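Local coordinates for protein Tas1 (Pseudomonas aeruginosa, PDB 6OX6) that is a type VI secretion toxin that pyrophosphorylates adenosine nucleotides to make (p)ppApp, draining ADP and ATP from competitor cells, at residues K247-V252 and R288-I293; N295-K298 and K303-D306; A395-G400 and R427-A432. One frame throughout, in Å; residues are numbered along the deposited sequence.

Contact 1. Residues K247-V252 and R288-I293; sequences KGFEKV and RAMQKI. With ACT (acetate ion), chain D.
F249, M290 and I293 carry this buried contact, in which one aromatic ring at the start of the short helix 249-253 is pressed against the side of helix 286-296. The ring meets its partners in two distinct ways. M290, present as selenomethionine, lies over a face: its CG stands 3.5 Å from the ring centroid and 20° off the normal, above the rim on the CE1 and CZ side. Its SE follows over the same ring, 4.4 Å from the centroid. I293 comes to the rim instead, its CD1 lying in the ring plane 3.5 Å from F249 CD1. A289 CB adds a looser edge contact, 4.1 Å from F249 CE1. The chi1 of F249 (174°) sets CG opposite the backbone N, and this carries the ring out from its helix to the groups supplied by one turn of the other. Face and edge are thus gripped by different residues, which should restrain both the tilt and the slide of the ring. V245 and P246 extend the apolar surroundings, V245 against M290 and P246 against M290 and I293, while Y253 meets the ring of F249. Apart from the ring contact, R288 uses NE and NH2 to hold one oxygen of an acetate, probably from the crystallisation liquor, at the edge of its guanidinium; NH2 is 2.7 Å from that O. The central arrangement is a Met-aromatic contact, supplemented by a CH-pi approach, joining the short helix 249-253 to the longer helix 286-296.

Contact 2. Residues N295-K298 and K303-D306; sequences NDYK and KIKD
An aromatic ring laid against loop backbone defines this contact: Y297, near the C-terminal end of helix 286-296, rests on K303 and I304 in the helix-to-strand connection that leads into strand 308-313 of the mixed sheet. The ring receives main chain as well as side chain. K303 O sits 3.4 Å above the plane of the Y297 ring, displaced toward its rim, and I304 N lies over the same face. K303 CB approaches Y297 CD1 to 3.5 Å, and I304 CA comes against CE2. Across the opposite face lies CB of D296, so the ring is sandwiched between its own chain neighbour and the loop. K303 O is itself occupied: K305 NZ donates to it at 2.9 Å, in the carbonyl plane, because the K305 chain runs extended and then turns at chi4 (61°). That ammonium also forms a salt bridge with E21 of the immunity protein chain, Pa14_01140, and Y297 OH hydrogen-bonds to the same glutamate. One water donates to Y297 OH and accepts from K305 N, tying the phenol to the loop. The side chain of K303 leads away from the ring to D300 and to E41 of the immunity protein chain. A second water completes the closure, donating to Y297 O at 2.7 Å and accepting from K303 NZ at 3.0 Å.

Contact 3. Residues A395-G400 and R427-A432; sequences AGVPGG and RAYYDA
Y429 reaches from helix 419-435 to the loop at P398 with its hydroxyl, while V397 packs against the ring. At the polar end, Y429 OH stands 2.7 Å from P398 O, which lies at the edge of the ring and in its plane; the same oxygen is 3.3 Å from CE1, and therefore flanks the ring corner as well as the hydroxyl. Beside it, both methyls of V397 come to Y429 CE1 from one side, CG2 at 3.5 Å and CG1 at 3.6 Å. The valine takes a torsion (chi1 85°) that places CG1 between its backbone N and carbonyl carbon, and this is what brings both branches to the tyrosine. With its chi1 at 174°, the ring of Y429 points away from the side of the backbone N, which swings the hydroxyl across to the loop although the side chain does not start out in that direction.

Further out, the hydroxyl serves more than one backbone group. Q401 N, at the entry to helix 402-410, is hydrogen-bonded to Y429 OH, and A372 O of helix 367-373 is a further partner. A backbone hydrogen bond between G400 and Y371 brings the loop to that same helix, while the neighbouring Y430 packs on M369, A372 and K373. G400 has a positive phi, a conformation favourable to glycine, where the loop turns toward helix 402-410.

Q401 N can only donate, so the phenol oxygen accepts there, and its proton remains available to a carbonyl. Through this one hydroxyl, the helix that carries Y429 is linked to the loop, to helix 367-373 and to the start of helix 402-410.

From the N terminus, contact 1 closes a long loop that takes in helix 256-273 and strand 277-280, bringing helix 249-253 back to helix 286-296. Contact 2 follows in series and closes a much shorter loop at the far end of helix 286-296, before strand 308-313. The two touch through this shared helix: K292 NZ and D306 OD2 form a salt bridge of 2.6 Å, and I293 packs on I304. Contact 3 comes much later, joining the loop after helix 385-393 to the C-terminal helix 419-435, with helix 402-410 between. It lies across the chain's centre from the others, about 17 Å away between nearest atoms. None of the three loops nests in or crosses another.

Contact 1. Residues K247-V252 and R288-I293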
# COMPACT_ATOMS: atom_id res chain seq x y z
N LYS A 247 -19.18 13.56 -0.22
CA LYS A 247 -19.60 14.56 0.75
C LYS A 247 -18.40 15.02 1.57
O LYS A 247 -17.63 14.20 2.08
CB LYS A 247 -20.68 13.99 1.67
CG LYS A 247 -21.99 13.66 0.96
CD LYS A 247 -23.10 14.69 1.27
CE LYS A 247 -23.10 15.17 2.73
NZ LYS A 247 -24.35 15.94 3.08
N GLY A 248 -18.24 16.32 1.71
CA GLY A 248 -17.10 16.85 2.42
C GLY A 248 -15.79 16.76 1.68
O GLY A 248 -14.74 17.03 2.27
N PHE A 249 -15.83 16.42 0.39
CA PHE A 249 -14.59 16.18 -0.35
C PHE A 249 -13.70 17.41 -0.37
O PHE A 249 -12.50 17.31 -0.08
CB PHE A 249 -14.89 15.76 -1.79
CG PHE A 249 -13.65 15.64 -2.63
CD1 PHE A 249 -12.92 14.46 -2.62
CD2 PHE A 249 -13.20 16.70 -3.40
CE1 PHE A 249 -11.77 14.34 -3.36
CE2 PHE A 249 -12.05 16.58 -4.16
CZ PHE A 249 -11.33 15.39 -4.14
N GLU A 250 -14.25 18.57 -0.74
CA GLU A 250 -13.42 19.76 -0.90
C GLU A 250 -12.85 20.23 0.43
O GLU A 250 -11.72 20.74 0.47
CB GLU A 250 -14.21 20.89 -1.55
CG GLU A 250 -13.36 22.07 -2.01
CD GLU A 250 -12.23 21.66 -2.94
OE1 GLU A 250 -12.50 20.90 -3.89
OE2 GLU A 250 -11.08 22.11 -2.73
N LYS A 251 -13.59 20.05 1.52
CA LYS A 251 -13.03 20.39 2.82
C LYS A 251 -11.78 19.57 3.12
O LYS A 251 -10.78 20.11 3.60
CB LYS A 251 -14.09 20.19 3.92
CG LYS A 251 -13.56 20.49 5.31
CD LYS A 251 -14.40 19.90 6.43
CE LYS A 251 -14.36 20.81 7.66
NZ LYS A 251 -15.41 20.47 8.67
N VAL A 252 -11.80 18.27 2.82
CA VAL A 252 -10.60 17.47 3.03
C VAL A 252 -9.51 17.86 2.04
O VAL A 252 -8.35 18.07 2.41
CB VAL A 252 -10.92 15.97 2.96
CG1 VAL A 252 -9.62 15.18 2.87
CG2 VAL A 252 -11.72 15.53 4.17
N ARG A 288 -8.86 11.39 -9.59
CA ARG A 288 -8.38 10.12 -9.06
C ARG A 288 -8.64 10.04 -7.56
O ARG A 288 -9.05 8.99 -7.05
CB ARG A 288 -6.90 9.96 -9.38
CG ARG A 288 -6.65 9.65 -10.87
CD ARG A 288 -5.17 9.64 -11.20
NE ARG A 288 -4.45 8.71 -10.34
CZ ARG A 288 -4.14 7.46 -10.66
NH1 ARG A 288 -4.47 6.96 -11.84
NH2 ARG A 288 -3.50 6.70 -9.78
N ALA A 289 -8.44 11.16 -6.86
CA ALA A 289 -8.74 11.21 -5.44
C ALA A 289 -10.20 10.86 -5.19
O ALA A 289 -10.51 10.04 -4.33
CB ALA A 289 -8.42 12.61 -4.90
N MSE A 290 -11.10 11.44 -5.98
CA MSE A 290 -12.51 11.13 -5.84
C MSE A 290 -12.87 9.71 -6.16
O MSE A 290 -13.66 9.10 -5.43
CB MSE A 290 -13.39 12.08 -6.69
CG MSE A 290 -13.45 13.50 -6.14
SE MSE A 290 -14.02 14.80 -7.45
CE MSE A 290 -15.64 13.93 -8.05
N GLN A 291 -12.27 9.16 -7.21
CA GLN A 291 -12.52 7.79 -7.61
C GLN A 291 -12.03 6.83 -6.52
O GLN A 291 -12.69 5.83 -6.22
CB GLN A 291 -11.83 7.47 -8.94
CG GLN A 291 -12.63 7.89 -10.16
CD GLN A 291 -14.04 7.34 -10.16
OE1 GLN A 291 -14.72 7.34 -9.13
NE2 GLN A 291 -14.49 6.86 -11.31
N LYS A 292 -10.88 7.14 -5.94
CA LYS A 292 -10.31 6.31 -4.88
C LYS A 292 -11.14 6.39 -3.59
O LYS A 292 -11.38 5.38 -2.92
CB LYS A 292 -8.86 6.71 -4.62
CG LYS A 292 -8.16 5.87 -3.58
CD LYS A 292 -6.67 6.15 -3.60
CE LYS A 292 -5.89 5.11 -2.80
NZ LYS A 292 -4.43 5.35 -2.94
N ILE A 293 -11.60 7.60 -3.24
CA ILE A 293 -12.50 7.73 -2.09
C ILE A 293 -13.77 6.93 -2.30
O ILE A 293 -14.25 6.24 -1.38
CB ILE A 293 -12.84 9.21 -1.84
CG1 ILE A 293 -11.62 9.91 -1.23
CG2 ILE A 293 -14.11 9.32 -0.95
CD1 ILE A 293 -11.64 11.45 -1.40
C ACT D . -1.70 9.40 -8.28
O ACT D . -2.75 8.71 -8.15
OXT ACT D . -0.55 9.13 -7.88
CH3 ACT D . -1.88 10.79 -9.03

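Contact 2. Residues N295-K298 and K303-D306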
# COMPACT_ATOMS: atom_id res chain seq x y z
N ASN A 295 -14.33 4.32 -4.39
CA ASN A 295 -14.13 2.89 -4.59
C ASN A 295 -13.51 2.20 -3.38
O ASN A 295 -14.05 1.20 -2.89
CB ASN A 295 -13.26 2.62 -5.80
CG ASN A 295 -13.97 2.90 -7.10
OD1 ASN A 295 -15.16 2.60 -7.24
ND2 ASN A 295 -13.26 3.50 -8.04
N ASP A 296 -12.35 2.68 -2.92
CA ASP A 296 -11.73 2.06 -1.76
C ASP A 296 -12.49 2.35 -0.48
O ASP A 296 -12.61 1.47 0.39
CB ASP A 296 -10.28 2.53 -1.61
CG ASP A 296 -9.38 1.97 -2.70
OD1 ASP A 296 -9.79 1.02 -3.44
OD2 ASP A 296 -8.23 2.47 -2.79
N TYR A 297 -12.98 3.59 -0.33
CA TYR A 297 -13.44 4.05 0.97
C TYR A 297 -14.93 4.32 1.00
O TYR A 297 -15.41 4.96 1.95
CB TYR A 297 -12.65 5.28 1.38
CG TYR A 297 -11.19 4.98 1.49
CD1 TYR A 297 -10.72 4.10 2.48
CD2 TYR A 297 -10.28 5.53 0.62
CE1 TYR A 297 -9.35 3.80 2.59
CE2 TYR A 297 -8.92 5.24 0.71
CZ TYR A 297 -8.46 4.38 1.69
OH TYR A 297 -7.09 4.11 1.77
N LYS A 298 -15.67 3.86 -0.01
CA LYS A 298 -17.14 3.94 -0.06
C LYS A 298 -17.65 5.36 0.16
O LYS A 298 -18.68 5.56 0.80
CB LYS A 298 -17.78 2.97 0.93
CG LYS A 298 -17.46 1.50 0.64
CD LYS A 298 -17.72 1.09 -0.82
CE LYS A 298 -17.89 -0.44 -0.92
NZ LYS A 298 -18.10 -0.86 -2.37
N LYS A 303 -11.18 9.06 4.96
CA LYS A 303 -10.47 7.79 5.03
C LYS A 303 -9.28 7.71 4.08
O LYS A 303 -8.47 6.78 4.22
CB LYS A 303 -11.42 6.62 4.73
CG LYS A 303 -12.40 6.34 5.85
CD LYS A 303 -13.11 5.01 5.67
CE LYS A 303 -14.01 4.73 6.89
NZ LYS A 303 -15.27 5.56 6.86
N ILE A 304 -9.16 8.62 3.11
CA ILE A 304 -8.07 8.51 2.14
C ILE A 304 -6.79 9.05 2.77
O ILE A 304 -6.79 10.10 3.44
CB ILE A 304 -8.41 9.25 0.83
CG1 ILE A 304 -7.28 9.06 -0.18
CG2 ILE A 304 -8.66 10.73 1.08
CD1 ILE A 304 -7.67 9.49 -1.61
N LYS A 305 -5.68 8.35 2.54
CA LYS A 305 -4.45 8.61 3.28
C LYS A 305 -3.28 9.06 2.41
O LYS A 305 -2.22 9.38 2.95
CB LYS A 305 -4.07 7.37 4.09
CG LYS A 305 -5.24 6.84 4.93
CD LYS A 305 -4.86 5.63 5.79
CE LYS A 305 -6.05 5.13 6.63
NZ LYS A 305 -7.21 4.68 5.78
N ASP A 306 -3.44 9.11 1.09
CA ASP A 306 -2.32 9.42 0.21
C ASP A 306 -2.61 10.62 -0.67
O ASP A 306 -2.04 10.76 -1.75
CB ASP A 306 -1.94 8.21 -0.65
CG ASP A 306 -3.00 7.86 -1.70
OD1 ASP A 306 -4.20 8.20 -1.49
OD2 ASP A 306 -2.64 7.22 -2.72
O HOH W 1 -5.44 6.10 0.73
O HOH W 2 -16.55 4.51 4.39

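Contact 3. Residues A395-G400 and R427-A432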
# COMPACT_ATOMS: atom_id res chain seq x y z
N ALA A 395 22.91 -4.73 -10.87
CA ALA A 395 21.75 -5.57 -10.61
C ALA A 395 21.92 -6.92 -11.28
O ALA A 395 22.45 -7.02 -12.39
CB ALA A 395 20.48 -4.89 -11.11
N GLY A 396 21.44 -7.96 -10.61
CA GLY A 396 21.54 -9.30 -11.14
C GLY A 396 20.29 -9.76 -11.84
O GLY A 396 20.22 -10.91 -12.30
N VAL A 397 19.30 -8.87 -11.93
CA VAL A 397 18.03 -9.18 -12.56
C VAL A 397 17.58 -7.98 -13.36
O VAL A 397 17.92 -6.83 -13.02
CB VAL A 397 16.96 -9.54 -11.49
CG1 VAL A 397 16.30 -8.29 -10.96
CG2 VAL A 397 15.95 -10.52 -12.02
N PRO A 398 16.88 -8.19 -14.46
CA PRO A 398 16.31 -7.05 -15.18
C PRO A 398 15.41 -6.26 -14.23
O PRO A 398 14.72 -6.83 -13.38
CB PRO A 398 15.53 -7.69 -16.33
CG PRO A 398 15.38 -9.14 -15.93
CD PRO A 398 16.60 -9.46 -15.15
N GLY A 399 15.47 -4.96 -14.34
CA GLY A 399 14.66 -4.13 -13.48
C GLY A 399 13.22 -4.07 -13.94
O GLY A 399 12.87 -4.45 -15.06
N GLY A 400 12.36 -3.60 -13.04
CA GLY A 400 11.05 -3.13 -13.43
C GLY A 400 9.96 -4.16 -13.60
O GLY A 400 8.90 -3.83 -14.12
N ARG A 427 7.72 -13.58 -6.02
CA ARG A 427 8.59 -13.82 -4.88
C ARG A 427 9.97 -14.24 -5.35
O ARG A 427 10.99 -13.77 -4.82
CB ARG A 427 8.02 -14.91 -3.97
CG ARG A 427 6.73 -14.52 -3.26
CD ARG A 427 6.39 -15.52 -2.14
NE ARG A 427 6.19 -16.87 -2.66
CZ ARG A 427 5.04 -17.30 -3.18
NH1 ARG A 427 3.98 -16.49 -3.24
NH2 ARG A 427 4.94 -18.55 -3.62
N ALA A 428 10.03 -15.12 -6.35
CA ALA A 428 11.33 -15.53 -6.87
C ALA A 428 12.08 -14.33 -7.46
O ALA A 428 13.30 -14.22 -7.32
CB ALA A 428 11.14 -16.63 -7.92
N TYR A 429 11.35 -13.40 -8.08
CA TYR A 429 12.00 -12.24 -8.67
C TYR A 429 12.60 -11.35 -7.59
O TYR A 429 13.80 -11.04 -7.62
CB TYR A 429 10.99 -11.45 -9.52
CG TYR A 429 11.51 -10.14 -10.09
CD1 TYR A 429 12.39 -10.11 -11.19
CD2 TYR A 429 11.07 -8.93 -9.56
CE1 TYR A 429 12.83 -8.89 -11.71
CE2 TYR A 429 11.52 -7.72 -10.07
CZ TYR A 429 12.39 -7.71 -11.13
OH TYR A 429 12.79 -6.47 -11.60
N TYR A 430 11.78 -10.94 -6.63
CA TYR A 430 12.28 -10.06 -5.58
C TYR A 430 13.34 -10.74 -4.73
O TYR A 430 14.21 -10.05 -4.19
CB TYR A 430 11.14 -9.63 -4.68
CG TYR A 430 10.30 -8.52 -5.26
CD1 TYR A 430 10.89 -7.37 -5.80
CD2 TYR A 430 8.91 -8.60 -5.25
CE1 TYR A 430 10.11 -6.32 -6.32
CE2 TYR A 430 8.12 -7.54 -5.73
CZ TYR A 430 8.73 -6.42 -6.27
OH TYR A 430 7.91 -5.41 -6.75
N ASP A 431 13.26 -12.06 -4.57
CA ASP A 431 14.30 -12.79 -3.84
C ASP A 431 15.64 -12.73 -4.56
O ASP A 431 16.69 -12.59 -3.92
CB ASP A 431 13.91 -14.24 -3.63
CG ASP A 431 12.96 -14.42 -2.46
OD1 ASP A 431 12.74 -13.44 -1.71
OD2 ASP A 431 12.45 -15.55 -2.29
N ALA A 432 15.63 -12.88 -5.89
CA ALA A 432 16.89 -12.77 -6.62
C ALA A 432 17.49 -11.38 -6.45
O ALA A 432 18.70 -11.23 -6.29
CB ALA A 432 16.69 -13.09 -8.10